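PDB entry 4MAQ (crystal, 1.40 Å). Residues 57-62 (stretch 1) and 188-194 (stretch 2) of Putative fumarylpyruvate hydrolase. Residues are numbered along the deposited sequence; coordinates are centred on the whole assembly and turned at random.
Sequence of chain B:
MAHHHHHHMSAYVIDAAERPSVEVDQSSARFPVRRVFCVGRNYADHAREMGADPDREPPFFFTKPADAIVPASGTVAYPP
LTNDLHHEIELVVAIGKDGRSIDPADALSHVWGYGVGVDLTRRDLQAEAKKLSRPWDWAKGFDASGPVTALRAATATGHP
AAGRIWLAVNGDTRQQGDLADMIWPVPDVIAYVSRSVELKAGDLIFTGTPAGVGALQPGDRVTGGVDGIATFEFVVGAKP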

# COMPACT_ATOMS: atom_id res chain seq x y z
N GLU B 57 4.94 24.29 6.20
CA GLU B 57 5.83 23.22 5.78
C GLU B 57 5.10 22.32 4.79
O GLU B 57 3.88 22.16 4.87
CB GLU B 57 6.42 22.44 6.98
CG GLU B 57 5.62 21.26 7.52
CD GLU B 57 6.41 20.43 8.54
OE1 GLU B 57 7.52 19.96 8.21
OE2 GLU B 57 5.91 20.24 9.67
N PRO B 58 5.84 21.75 3.83
CA PRO B 58 5.24 20.80 2.90
C PRO B 58 4.58 19.65 3.66
O PRO B 58 5.06 19.24 4.73
CB PRO B 58 6.45 20.30 2.10
CG PRO B 58 7.46 21.39 2.21
CD PRO B 58 7.29 21.92 3.60
N PRO B 59 3.48 19.10 3.11
CA PRO B 59 2.82 17.96 3.75
C PRO B 59 3.67 16.70 3.60
O PRO B 59 4.55 16.62 2.75
CB PRO B 59 1.54 17.80 2.93
CG PRO B 59 1.91 18.29 1.56
CD PRO B 59 2.90 19.41 1.78
N PHE B 60 3.40 15.71 4.44
CA PHE B 60 3.93 14.35 4.22
C PHE B 60 2.75 13.39 4.14
O PHE B 60 1.61 13.75 4.48
CB PHE B 60 4.94 13.96 5.30
CG PHE B 60 4.35 13.71 6.67
CD1 PHE B 60 4.19 14.76 7.58
CD2 PHE B 60 3.98 12.42 7.06
CE1 PHE B 60 3.66 14.52 8.86
CE2 PHE B 60 3.45 12.18 8.34
CZ PHE B 60 3.28 13.23 9.24
N PHE B 61 3.03 12.17 3.68
CA PHE B 61 1.98 11.22 3.34
C PHE B 61 2.29 9.82 3.80
O PHE B 61 3.44 9.38 3.75
CB PHE B 61 1.80 11.18 1.82
CG PHE B 61 1.30 12.47 1.25
CD1 PHE B 61 2.19 13.46 0.83
CD2 PHE B 61 -0.07 12.69 1.11
CE1 PHE B 61 1.71 14.66 0.32
CE2 PHE B 61 -0.54 13.87 0.57
CZ PHE B 61 0.34 14.86 0.18
N PHE B 62 1.25 9.09 4.20
CA PHE B 62 1.34 7.65 4.25
C PHE B 62 0.23 7.11 3.37
O PHE B 62 -0.48 7.89 2.74
CB PHE B 62 1.27 7.16 5.71
CG PHE B 62 0.04 7.60 6.44
CD1 PHE B 62 0.01 8.83 7.09
CD2 PHE B 62 -1.10 6.78 6.48
CE1 PHE B 62 -1.14 9.24 7.76
CE2 PHE B 62 -2.23 7.18 7.14
CZ PHE B 62 -2.25 8.39 7.79
N ASP B 188 -3.88 21.69 -3.62
CA ASP B 188 -2.44 21.58 -3.34
C ASP B 188 -2.06 20.18 -2.88
O ASP B 188 -1.01 19.69 -3.24
CB ASP B 188 -1.99 22.58 -2.30
CG ASP B 188 -2.12 23.99 -2.78
OD1 ASP B 188 -1.39 24.33 -3.70
OD2 ASP B 188 -2.96 24.70 -2.25
N VAL B 189 -2.93 19.54 -2.11
CA VAL B 189 -2.68 18.16 -1.71
C VAL B 189 -2.58 17.26 -2.96
O VAL B 189 -1.65 16.45 -3.08
CB VAL B 189 -3.74 17.66 -0.73
CG1 VAL B 189 -3.53 16.18 -0.45
CG2 VAL B 189 -3.61 18.43 0.58
N ILE B 190 -3.53 17.42 -3.88
CA ILE B 190 -3.53 16.67 -5.13
C ILE B 190 -2.23 16.92 -5.89
O ILE B 190 -1.59 15.99 -6.37
CB ILE B 190 -4.73 17.05 -6.01
CG1 ILE B 190 -6.02 16.50 -5.37
CG2 ILE B 190 -4.54 16.59 -7.45
CD1 ILE B 190 -7.28 17.08 -5.96
N ALA B 191 -1.86 18.19 -6.05
CA ALA B 191 -0.61 18.54 -6.73
C ALA B 191 0.62 17.84 -6.11
O ALA B 191 1.44 17.26 -6.83
CB ALA B 191 -0.43 20.06 -6.75
N TYR B 192 0.72 17.87 -4.78
CA TYR B 192 1.84 17.25 -4.08
C TYR B 192 1.89 15.73 -4.33
O TYR B 192 2.97 15.19 -4.63
CB TYR B 192 1.73 17.53 -2.58
CG TYR B 192 2.47 18.75 -2.11
CD1 TYR B 192 3.85 18.75 -2.10
CD2 TYR B 192 1.79 19.89 -1.67
CE1 TYR B 192 4.56 19.85 -1.66
CE2 TYR B 192 2.50 21.01 -1.24
CZ TYR B 192 3.89 20.98 -1.24
OH TYR B 192 4.66 22.05 -0.81
N VAL B 193 0.75 15.05 -4.25
CA VAL B 193 0.79 13.60 -4.48
C VAL B 193 1.27 13.35 -5.92
O VAL B 193 2.11 12.47 -6.15
CB VAL B 193 -0.58 12.90 -4.26
CG1 VAL B 193 -0.52 11.44 -4.72
CG2 VAL B 193 -0.99 12.98 -2.79
N SER B 194 0.77 14.15 -6.86
CA SER B 194 1.10 13.96 -8.28
C SER B 194 2.56 14.24 -8.64
O SER B 194 2.97 13.95 -9.76
CB SER B 194 0.20 14.85 -9.15
OG SER B 194 0.65 16.20 -9.16

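No hydrogen bond links the two stretches; the 262 Å² buried between them, both sides summed, comes from side-chain packing. The helix supplies Val189, Tyr192 and Val193, a spacing of three and four residues that brings all three to one flank, as expected for a helix held by Tyr192 N to Asp188 O (2.9 Å) and Val193 N to Val189 O (3.0 Å).

Tyr192 points its CA-to-CB bond toward the opposing stretch. Its chi1 of -93° lies between wells, and with chi2 at -70° the ring presents one face to Pro59. Pro59 CD lies 3.5 Å from the Tyr192 ring centroid and 14° off the ring normal, which identifies a CH-pi contact; the closest atom pair is Pro59 CD to Tyr192 CE2, 3.4 Å. A proline CD carries hydrogens slightly polarised by the adjacent nitrogen, so it suits an aromatic face. Pro58 adds a looser contact at the phenol end, its CB 3.8 Å from Tyr192 OH, a proximity without a hydrogen bond.

Phe61, in the strand, also points toward the helix. Its chi1 of -65° (m) and chi2 of 90° are ordinary values, so the ring reaches the helix without evident torsional strain. Val189 CG1 sits at the ring edge, near its plane, 3.9 Å from Phe61 CE2. The same CE2 approaches Val193 CG2 more closely, at 3.5 Å, while Phe61 CE1 lies 4.1 Å from Tyr192 CB; both of these approaches are oblique. Val189 and Val193 are both t (174° and 172°), and although their CA-to-CB bonds point sideways, each brings a methyl within reach of the ring. Phe60, next to Phe61 in sequence, is p (71°) and makes no contact with the helix stretch.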